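Side-chain contacts in hypothetical protein Atu0120 (Agrobacterium tumefaciens, PDB 2I6H), which is of unknown function but is a helical member of the bacterial family DUF924, with two copies of the chain in the assembly and calcium ions bound in the crystal: residues A52-F57 with C97-A102; P138-E143 with E167-I172; F176-H181 with L186-T191. One frame throughout, in Å; residues are numbered along the deposited sequence.

Interaction 1 of 3, residues A52-F57 with C97-A102; sequences AFDNHF and CFRGTA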
loop_
_atom_site.group_PDB
_atom_site.type_symbol
_atom_site.label_atom_id
_atom_site.label_comp_id
_atom_site.label_asym_id
_atom_site.label_seq_id
_atom_site.Cartn_x
_atom_site.Cartn_y
_atom_site.Cartn_z
ATOM N N ALA A 52 -9.368 5.817 17.830
ATOM C CA ALA A 52 -8.555 6.239 18.977
ATOM C C ALA A 52 -7.403 7.118 18.461
ATOM O O ALA A 52 -7.046 8.135 19.066
ATOM C CB ALA A 52 -7.979 4.983 19.732
ATOM N N PHE A 53 -6.803 6.703 17.343
ATOM C CA PHE A 53 -5.721 7.498 16.773
ATOM C C PHE A 53 -6.277 8.869 16.315
ATOM O O PHE A 53 -5.656 9.909 16.554
ATOM C CB PHE A 53 -5.055 6.765 15.612
ATOM C CG PHE A 53 -3.967 7.586 14.938
ATOM C CD1 PHE A 53 -2.786 7.899 15.626
ATOM C CD2 PHE A 53 -4.171 8.097 13.655
ATOM C CE1 PHE A 53 -1.796 8.704 15.009
ATOM C CE2 PHE A 53 -3.183 8.874 13.026
ATOM C CZ PHE A 53 -1.998 9.179 13.712
ATOM N N ASP A 54 -7.472 8.871 15.712
ATOM C CA ASP A 54 -8.064 10.140 15.267
ATOM C C ASP A 54 -8.214 11.075 16.474
ATOM O O ASP A 54 -7.861 12.272 16.430
ATOM C CB ASP A 54 -9.446 9.893 14.644
ATOM C CG ASP A 54 -9.385 9.072 13.349
ATOM O OD1 ASP A 54 -8.307 8.931 12.739
ATOM O OD2 ASP A 54 -10.445 8.569 12.923
ATOM N N ASN A 55 -8.749 10.513 17.557
ATOM C CA ASN A 55 -8.956 11.239 18.829
ATOM C C ASN A 55 -7.643 11.805 19.345
ATOM O O ASN A 55 -7.543 12.970 19.782
ATOM C CB ASN A 55 -9.486 10.278 19.905
ATOM C CG ASN A 55 -10.992 10.299 20.036
ATOM O OD1 ASN A 55 -11.706 10.258 19.053
ATOM N ND2 ASN A 55 -11.478 10.313 21.274
ATOM N N HIS A 56 -6.635 10.949 19.345
ATOM C CA HIS A 56 -5.360 11.303 19.863
ATOM C C HIS A 56 -4.719 12.470 19.056
ATOM O O HIS A 56 -4.192 13.440 19.628
ATOM C CB HIS A 56 -4.502 10.018 19.839
ATOM C CG HIS A 56 -3.157 10.159 20.468
ATOM N ND1 HIS A 56 -2.189 9.183 20.359
ATOM C CD2 HIS A 56 -2.616 11.152 21.224
ATOM C CE1 HIS A 56 -1.110 9.565 21.024
ATOM N NE2 HIS A 56 -1.338 10.760 21.548
ATOM N N PHE A 57 -4.752 12.343 17.735
ATOM C CA PHE A 57 -4.183 13.343 16.817
ATOM C C PHE A 57 -4.918 14.670 17.077
ATOM O O PHE A 57 -4.310 15.727 17.203
ATOM C CB PHE A 57 -4.414 12.821 15.399
ATOM C CG PHE A 57 -3.569 13.457 14.328
ATOM C CD1 PHE A 57 -2.592 14.424 14.618
ATOM C CD2 PHE A 57 -3.767 13.061 12.991
ATOM C CE1 PHE A 57 -1.827 15.013 13.584
ATOM C CE2 PHE A 57 -3.012 13.630 11.974
ATOM C CZ PHE A 57 -2.043 14.614 12.273
ATOM N N CYS A 97 -9.464 13.740 11.301
ATOM C CA CYS A 97 -10.205 14.434 12.363
ATOM C C CYS A 97 -11.479 15.134 11.939
ATOM O O CYS A 97 -12.242 15.579 12.821
ATOM C CB CYS A 97 -9.287 15.428 13.106
ATOM S SG CYS A 97 -7.817 14.569 13.821
ATOM N N PHE A 98 -11.696 15.276 10.625
ATOM C CA PHE A 98 -12.914 15.966 10.145
ATOM C C PHE A 98 -13.764 15.057 9.233
ATOM O O PHE A 98 -14.494 15.546 8.365
ATOM C CB PHE A 98 -12.585 17.259 9.378
ATOM C CG PHE A 98 -11.752 18.251 10.121
ATOM C CD1 PHE A 98 -11.968 18.545 11.489
ATOM C CD2 PHE A 98 -10.763 18.949 9.433
ATOM C CE1 PHE A 98 -11.181 19.525 12.153
ATOM C CE2 PHE A 98 -9.988 19.938 10.064
ATOM C CZ PHE A 98 -10.198 20.250 11.409
ATOM N N ARG A 99 -13.685 13.746 9.473
ATOM C CA ARG A 99 -14.282 12.730 8.596
ATOM C C ARG A 99 -15.755 13.012 8.307
ATOM O O ARG A 99 -16.461 13.479 9.185
ATOM C CB ARG A 99 -14.168 11.342 9.232
ATOM C CG ARG A 99 -12.761 10.798 9.294
ATOM C CD ARG A 99 -12.741 9.437 10.010
ATOM N NE ARG A 99 -11.375 9.015 10.326
ATOM C CZ ARG A 99 -10.529 8.432 9.475
ATOM N NH1 ARG A 99 -10.858 8.205 8.198
ATOM N NH2 ARG A 99 -9.303 8.098 9.897
ATOM N N GLY A 100 -16.184 12.757 7.071
ATOM C CA GLY A 100 -17.611 12.876 6.728
ATOM C C GLY A 100 -18.107 14.289 6.500
ATOM O O GLY A 100 -19.323 14.501 6.322
ATOM N N THR A 101 -17.188 15.263 6.501
ATOM C CA THR A 101 -17.523 16.676 6.308
ATOM C C THR A 101 -16.657 17.379 5.271
ATOM O O THR A 101 -15.538 16.917 4.946
ATOM C CB THR A 101 -17.438 17.523 7.630
ATOM O OG1 THR A 101 -16.074 17.821 7.946
ATOM C CG2 THR A 101 -18.088 16.799 8.820
ATOM N N ALA A 102 -17.144 18.535 4.812
ATOM C CA ALA A 102 -16.409 19.322 3.817
ATOM C C ALA A 102 -15.082 19.839 4.393
ATOM O O ALA A 102 -14.192 20.223 3.624
ATOM C CB ALA A 102 -17.270 20.484 3.313
#

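Interaction 2 of 3, residues P138-E143 with E167-I172; sequences PFSHAE and EEHRDI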
loop_
_atom_site.group_PDB
_atom_site.type_symbol
_atom_site.label_atom_id
_atom_site.label_comp_id
_atom_site.label_asym_id
_atom_site.label_seq_id
_atom_site.Cartn_x
_atom_site.Cartn_y
_atom_site.Cartn_z
ATOM N N PRO A 138 -0.610 15.319 -1.028
ATOM C CA PRO A 138 -1.451 16.464 -1.447
ATOM C C PRO A 138 -1.716 16.447 -2.971
ATOM O O PRO A 138 -2.791 16.849 -3.407
ATOM C CB PRO A 138 -0.648 17.698 -0.991
ATOM C CG PRO A 138 0.096 17.205 0.221
ATOM C CD PRO A 138 0.547 15.776 -0.235
ATOM N N PHE A 139 -0.759 15.945 -3.756
ATOM C CA PHE A 139 -0.970 15.893 -5.219
ATOM C C PHE A 139 -1.990 14.792 -5.569
ATOM O O PHE A 139 -2.867 15.018 -6.412
ATOM C CB PHE A 139 0.362 15.753 -5.950
ATOM C CG PHE A 139 1.293 16.902 -5.676
ATOM C CD1 PHE A 139 1.044 18.146 -6.271
ATOM C CD2 PHE A 139 2.361 16.756 -4.775
ATOM C CE1 PHE A 139 1.911 19.258 -6.025
ATOM C CE2 PHE A 139 3.214 17.860 -4.504
ATOM C CZ PHE A 139 2.980 19.101 -5.134
ATOM N N SER A 140 -1.918 13.648 -4.886
ATOM C CA SER A 140 -2.909 12.583 -5.076
ATOM C C SER A 140 -4.315 13.037 -4.667
ATOM O O SER A 140 -5.325 12.526 -5.166
ATOM C CB SER A 140 -2.505 11.351 -4.262
ATOM O OG SER A 140 -1.477 10.654 -4.947
ATOM N N HIS A 141 -4.384 13.978 -3.729
ATOM C CA HIS A 141 -5.676 14.423 -3.190
ATOM C C HIS A 141 -6.311 15.570 -3.954
ATOM O O HIS A 141 -7.449 15.930 -3.676
ATOM C CB HIS A 141 -5.535 14.781 -1.687
ATOM C CG HIS A 141 -5.182 13.603 -0.827
ATOM N ND1 HIS A 141 -4.430 13.720 0.320
ATOM C CD2 HIS A 141 -5.486 12.285 -0.950
ATOM C CE1 HIS A 141 -4.269 12.518 0.860
ATOM N NE2 HIS A 141 -4.907 11.630 0.118
ATOM N N ALA A 142 -5.605 16.098 -4.945
ATOM C CA ALA A 142 -6.119 17.230 -5.739
ATOM C C ALA A 142 -6.959 16.756 -6.926
ATOM O O ALA A 142 -6.588 15.789 -7.631
ATOM C CB ALA A 142 -4.949 18.112 -6.213
ATOM N N GLU A 143 -8.078 17.448 -7.167
ATOM C CA GLU A 143 -8.930 17.130 -8.315
ATOM C C GLU A 143 -8.446 17.907 -9.540
ATOM O O GLU A 143 -9.114 18.825 -9.987
ATOM C CB GLU A 143 -10.393 17.435 -7.978
ATOM C CG GLU A 143 -10.915 16.548 -6.875
ATOM C CD GLU A 143 -12.407 16.745 -6.571
ATOM O OE1 GLU A 143 -12.913 17.911 -6.564
ATOM O OE2 GLU A 143 -13.074 15.723 -6.320
ATOM N N GLU A 167 -1.386 5.853 -8.749
ATOM C CA GLU A 167 -2.019 5.517 -10.021
ATOM C C GLU A 167 -3.517 5.304 -9.855
ATOM O O GLU A 167 -4.289 5.711 -10.730
ATOM C CB GLU A 167 -1.363 4.287 -10.663
ATOM C CG GLU A 167 0.050 4.537 -11.162
ATOM C CD GLU A 167 0.160 5.500 -12.373
ATOM O OE1 GLU A 167 -0.866 5.894 -12.986
ATOM O OE2 GLU A 167 1.312 5.872 -12.694
ATOM N N GLU A 168 -3.920 4.713 -8.723
ATOM C CA GLU A 168 -5.347 4.545 -8.367
ATOM C C GLU A 168 -6.065 5.899 -8.351
ATOM O O GLU A 168 -7.181 6.053 -8.892
ATOM C CB GLU A 168 -5.474 3.940 -6.970
ATOM C CG GLU A 168 -5.094 2.458 -6.866
ATOM C CD GLU A 168 -6.121 1.553 -7.514
ATOM O OE1 GLU A 168 -7.223 1.366 -6.940
ATOM O OE2 GLU A 168 -5.822 1.032 -8.597
ATOM N N HIS A 169 -5.425 6.885 -7.717
ATOM C CA HIS A 169 -6.019 8.204 -7.632
ATOM C C HIS A 169 -6.062 8.851 -9.014
ATOM O O HIS A 169 -7.090 9.444 -9.368
ATOM C CB HIS A 169 -5.236 9.099 -6.647
ATOM C CG HIS A 169 -5.490 8.781 -5.193
ATOM N ND1 HIS A 169 -4.929 7.694 -4.545
ATOM C CD2 HIS A 169 -6.224 9.437 -4.259
ATOM C CE1 HIS A 169 -5.310 7.697 -3.278
ATOM N NE2 HIS A 169 -6.092 8.748 -3.077
ATOM N N ARG A 170 -4.962 8.762 -9.771
ATOM C CA ARG A 170 -4.892 9.414 -11.106
ATOM C C ARG A 170 -5.976 8.881 -12.036
ATOM O O ARG A 170 -6.593 9.651 -12.770
ATOM C CB ARG A 170 -3.514 9.260 -11.736
ATOM C CG ARG A 170 -3.420 9.879 -13.153
ATOM C CD ARG A 170 -1.999 9.939 -13.683
ATOM N NE ARG A 170 -1.458 8.627 -14.042
ATOM C CZ ARG A 170 -1.566 8.084 -15.248
ATOM N NH1 ARG A 170 -2.229 8.721 -16.229
ATOM N NH2 ARG A 170 -1.012 6.895 -15.478
ATOM N N ASP A 171 -6.262 7.584 -11.951
ATOM C CA ASP A 171 -7.259 6.992 -12.848
ATOM C C ASP A 171 -8.645 7.592 -12.633
ATOM O O ASP A 171 -9.344 7.826 -13.606
ATOM C CB ASP A 171 -7.351 5.494 -12.636
ATOM C CG ASP A 171 -6.168 4.747 -13.250
ATOM O OD1 ASP A 171 -5.453 5.300 -14.136
ATOM O OD2 ASP A 171 -5.948 3.600 -12.833
ATOM N N ILE A 172 -9.032 7.811 -11.363
ATOM C CA ILE A 172 -10.337 8.383 -11.053
ATOM C C ILE A 172 -10.445 9.807 -11.612
ATOM O O ILE A 172 -11.449 10.162 -12.257
ATOM C CB ILE A 172 -10.623 8.352 -9.525
ATOM C CG1 ILE A 172 -10.510 6.919 -8.980
ATOM C CG2 ILE A 172 -12.001 8.928 -9.216
ATOM C CD1 ILE A 172 -10.373 6.881 -7.451
#

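Interaction 3 of 3, residues F176-H181 with L186-T191; sequences FGRFPH and LLRETT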
loop_
_atom_site.group_PDB
_atom_site.type_symbol
_atom_site.label_atom_id
_atom_site.label_comp_id
_atom_site.label_asym_id
_atom_site.label_seq_id
_atom_site.Cartn_x
_atom_site.Cartn_y
_atom_site.Cartn_z
ATOM N N PHE A 176 -13.053 11.175 -14.398
ATOM C CA PHE A 176 -14.189 12.014 -13.992
ATOM C C PHE A 176 -13.880 13.491 -13.839
ATOM O O PHE A 176 -14.819 14.325 -13.699
ATOM C CB PHE A 176 -14.782 11.477 -12.677
ATOM C CG PHE A 176 -15.300 10.086 -12.795
ATOM C CD1 PHE A 176 -16.354 9.797 -13.685
ATOM C CD2 PHE A 176 -14.735 9.044 -12.044
ATOM C CE1 PHE A 176 -16.848 8.489 -13.819
ATOM C CE2 PHE A 176 -15.229 7.728 -12.163
ATOM C CZ PHE A 176 -16.287 7.456 -13.052
ATOM N N GLY A 177 -12.594 13.827 -13.783
ATOM C CA GLY A 177 -12.148 15.180 -13.434
ATOM C C GLY A 177 -12.238 15.535 -11.936
ATOM O O GLY A 177 -11.880 16.644 -11.523
ATOM N N ARG A 178 -12.631 14.562 -11.120
ATOM C CA ARG A 178 -12.843 14.755 -9.679
ATOM C C ARG A 178 -13.083 13.396 -9.014
ATOM O O ARG A 178 -13.198 12.363 -9.700
ATOM C CB ARG A 178 -14.070 15.669 -9.470
ATOM C CG ARG A 178 -15.378 15.048 -9.960
ATOM C CD ARG A 178 -16.521 16.093 -9.985
ATOM N NE ARG A 178 -17.810 15.481 -10.328
ATOM C CZ ARG A 178 -18.959 16.169 -10.363
ATOM N NH1 ARG A 178 -18.976 17.475 -10.109
ATOM N NH2 ARG A 178 -20.089 15.550 -10.630
ATOM N N PHE A 179 -13.195 13.397 -7.682
ATOM C CA PHE A 179 -13.476 12.181 -6.926
ATOM C C PHE A 179 -14.959 12.138 -6.647
ATOM O O PHE A 179 -15.458 12.917 -5.811
ATOM C CB PHE A 179 -12.687 12.182 -5.615
ATOM C CG PHE A 179 -11.211 12.044 -5.825
ATOM C CD1 PHE A 179 -10.658 10.817 -6.217
ATOM C CD2 PHE A 179 -10.376 13.141 -5.636
ATOM C CE1 PHE A 179 -9.249 10.711 -6.427
ATOM C CE2 PHE A 179 -8.991 13.045 -5.831
ATOM C CZ PHE A 179 -8.430 11.841 -6.221
ATOM N N PRO A 180 -15.684 11.259 -7.354
ATOM C CA PRO A 180 -17.134 11.166 -7.169
ATOM C C PRO A 180 -17.540 10.828 -5.761
ATOM O O PRO A 180 -18.646 11.225 -5.368
ATOM C CB PRO A 180 -17.529 10.013 -8.120
ATOM C CG PRO A 180 -16.528 10.099 -9.177
ATOM C CD PRO A 180 -15.242 10.327 -8.404
ATOM N N HIS A 181 -16.687 10.118 -4.998
ATOM C CA HIS A 181 -17.001 9.840 -3.589
ATOM C C HIS A 181 -17.237 11.123 -2.759
ATOM O O HIS A 181 -17.873 11.064 -1.707
ATOM C CB HIS A 181 -15.932 8.951 -2.931
ATOM C CG HIS A 181 -16.123 7.477 -3.180
ATOM N ND1 HIS A 181 -17.156 6.751 -2.615
ATOM C CD2 HIS A 181 -15.407 6.594 -3.921
ATOM C CE1 HIS A 181 -17.066 5.489 -2.996
ATOM N NE2 HIS A 181 -16.015 5.366 -3.788
ATOM N N LEU A 186 -19.864 17.515 -0.858
ATOM C CA LEU A 186 -19.684 18.802 -1.524
ATOM C C LEU A 186 -20.938 19.310 -2.241
ATOM O O LEU A 186 -20.889 20.354 -2.899
ATOM C CB LEU A 186 -18.515 18.736 -2.499
ATOM C CG LEU A 186 -17.131 18.538 -1.822
ATOM C CD1 LEU A 186 -16.096 18.406 -2.911
ATOM C CD2 LEU A 186 -16.723 19.661 -0.824
ATOM N N LEU A 187 -22.035 18.557 -2.165
ATOM C CA LEU A 187 -23.302 18.978 -2.799
ATOM C C LEU A 187 -23.169 19.177 -4.318
ATOM O O LEU A 187 -23.734 20.121 -4.887
ATOM C CB LEU A 187 -23.888 20.242 -2.105
ATOM C CG LEU A 187 -24.419 20.069 -0.680
ATOM C CD1 LEU A 187 -23.302 20.126 0.337
ATOM C CD2 LEU A 187 -25.411 21.181 -0.342
ATOM N N ARG A 188 -22.427 18.273 -4.961
ATOM C CA ARG A 188 -22.290 18.240 -6.412
ATOM C C ARG A 188 -23.209 17.199 -6.984
ATOM O O ARG A 188 -23.439 16.142 -6.385
ATOM C CB ARG A 188 -20.845 17.878 -6.818
ATOM C CG ARG A 188 -19.835 18.634 -6.032
ATOM C CD ARG A 188 -18.429 18.535 -6.609
ATOM N NE ARG A 188 -17.800 17.230 -6.432
ATOM C CZ ARG A 188 -16.474 17.073 -6.336
ATOM N NH1 ARG A 188 -15.951 15.859 -6.188
ATOM N NH2 ARG A 188 -15.671 18.142 -6.370
ATOM N N GLU A 189 -23.706 17.494 -8.178
ATOM C CA GLU A 189 -24.592 16.593 -8.890
ATOM C C GLU A 189 -23.786 15.458 -9.516
ATOM O O GLU A 189 -22.887 15.689 -10.314
ATOM C CB GLU A 189 -25.376 17.353 -9.963
ATOM C CG GLU A 189 -26.263 18.472 -9.425
ATOM C CD GLU A 189 -27.114 19.105 -10.509
ATOM O OE1 GLU A 189 -27.936 18.384 -11.123
ATOM O OE2 GLU A 189 -26.959 20.327 -10.751
ATOM N N THR A 190 -24.137 14.241 -9.133
ATOM C CA THR A 190 -23.484 13.027 -9.550
ATOM C C THR A 190 -23.962 12.683 -10.951
ATOM O O THR A 190 -25.168 12.687 -11.210
ATOM C CB THR A 190 -23.824 11.922 -8.539
ATOM O OG1 THR A 190 -23.161 12.225 -7.302
ATOM C CG2 THR A 190 -23.393 10.561 -9.009
ATOM N N THR A 191 -23.026 12.441 -11.865
ATOM C CA THR A 191 -23.416 12.125 -13.257
ATOM C C THR A 191 -23.800 10.656 -13.362
ATOM O O THR A 191 -23.503 9.872 -12.459
ATOM C CB THR A 191 -22.299 12.402 -14.259
ATOM O OG1 THR A 191 -21.267 11.418 -14.091
ATOM C CG2 THR A 191 -21.745 13.828 -14.135
HETATM O O HOH W 1 -21.751 18.854 -10.186
#

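Interaction 1 of 3, residues A52-F57 with C97-A102
A salt bridge between helix 51-69 and the type II turn F98-T101, which follows the end of helix 80-97, is the heart of this contact: R99 grips D54 side-on, spending one nitrogen on each carboxylate oxygen. The nearly straight bond is R99 NH2 to D54 OD1, 3.1 Å with an N-H...O angle of 172°, and it arrives on the syn side of the oxygen. R99 NE comes closer, 2.8 Å from D54 OD2, but approaches from above the carboxylate plane; the two flat groups are turned 35° against each other, and NH2 adds a weak third bond to OD2. The arginine chain runs extended from CG to NE and crosses the aspartate at about a right angle, bringing the carboxylate to the edge of the guanidinium. C97, the last residue of helix 80-97, meets the same face of helix 51-69 through its sulfur. Its SG, anti to the carbonyl carbon (chi1 -58°), lies 3.5 Å from D54 O and 4.1 Å from F57 CB, and makes an oblique Cys sulfur-aromatic contact with the F57 ring, 5.1 Å from its centroid. D54 OD1 has a second partner in N96 ND2, so the carboxylate ties helix 51-69 to both the end of helix 80-97 and the turn beyond it. The F57 ring also meets F93 edge-to-face and packs against F37 and W38 of helix 29-41.

Interaction 2 of 3, residues P138-E143 with E167-I172
H169 faces S140 across this contact, presented by helix 160-176. Two residues before it on that helix, E167 OE1 takes two bonds from R170, the shorter from NH2 at 2.7 Å, a salt bridge within the helix. H169 then carries the contact. With CG anti to its carbonyl carbon (chi1 -76°), it turns one face to S140 CB, a CH-pi contact 4.2 Å from the centroid and 18° off the ring normal; the serine carbon lies offset toward the rim of the ring, nearest CG at 4.0 Å. H169 CD2 also lies 3.3 Å from S140 O. Beyond the serine, H141 CD2 is 4.2 Å from H169 NE2, which comes to the edge of the H141 ring, with the two ring planes 63° apart. Both imidazoles have polar partners elsewhere: H169 ND1 bonds to H165 O one turn back, and H141 ND1 to D91 of helix 80-97. No hydrogen bond links the two segments, which meet by packing. The end of helix 137-140 thus rests against helix 160-176, while Q148 of helix 145-155 touches H169 and bonds to S140 O, and F139 packs on helix 108-120.

Interaction 3 of 3, residues F176-H181 with L186-T191
R178 takes the crowded first torsion, CG between the backbone N and the carbonyl carbon (chi1 65°), and then runs extended to its guanidinium; R188 instead bends at chi3, which folds its head back toward the base of R178. The two arginines therefore slide past each other in opposite directions, their guanidinium planes only 16° apart. R178 CD sits over the centre of the R188 guanidinium, 3.8 Å from CZ, and the opposite face of that group is met by L186 CD1 near its rim. R178 NH2 donates to E189 O at 2.8 Å, a bent bond with an N-H...O angle of 137°; the acceptor lies close to the guanidinium plane. A water accepts from R178 NH1 at 3.1 Å and, weakly, from E189 N. R188 NH1 comes 3.0 Å from F179 O at the edge of its own guanidinium. The contact joins the loop after helix 160-176 to the one after helix 183-186, which leaves its helix by a Schellman motif at L187 and enters helix 192-199 at the N-cap T191. R178 NH1 is 3.9 Å from R188 NE, yet each arginine has an acidic partner: E194 for R178 NE, E143 for R188 NH2. These carboxylates probably balance the two charges, and the pair meets through the aliphatic CD of R178 over the R188 guanidinium.

From the N terminus the contacts come in series, none enclosing or crossing another. Interaction 1 closes a long, mostly helical excursion from helix 51-69 through helix 80-97. Interaction 2 then brings the end of helix 137-140 back against helix 160-176, after the chain has passed through helix 145-155. Interaction 3 closes the short loop around helix 183-186, leading into helix 192-199. Interactions 2 and 3 are directly coupled: E143 OE2 probably accepts a hydrogen bond from F179 N at 2.7 Å, and S140 O packs near F179 CZ. Interaction 1 touches interaction 3 more lightly, through A102 packing on L186, whereas interactions 1 and 2 stay about 11 Å apart at their nearest atoms.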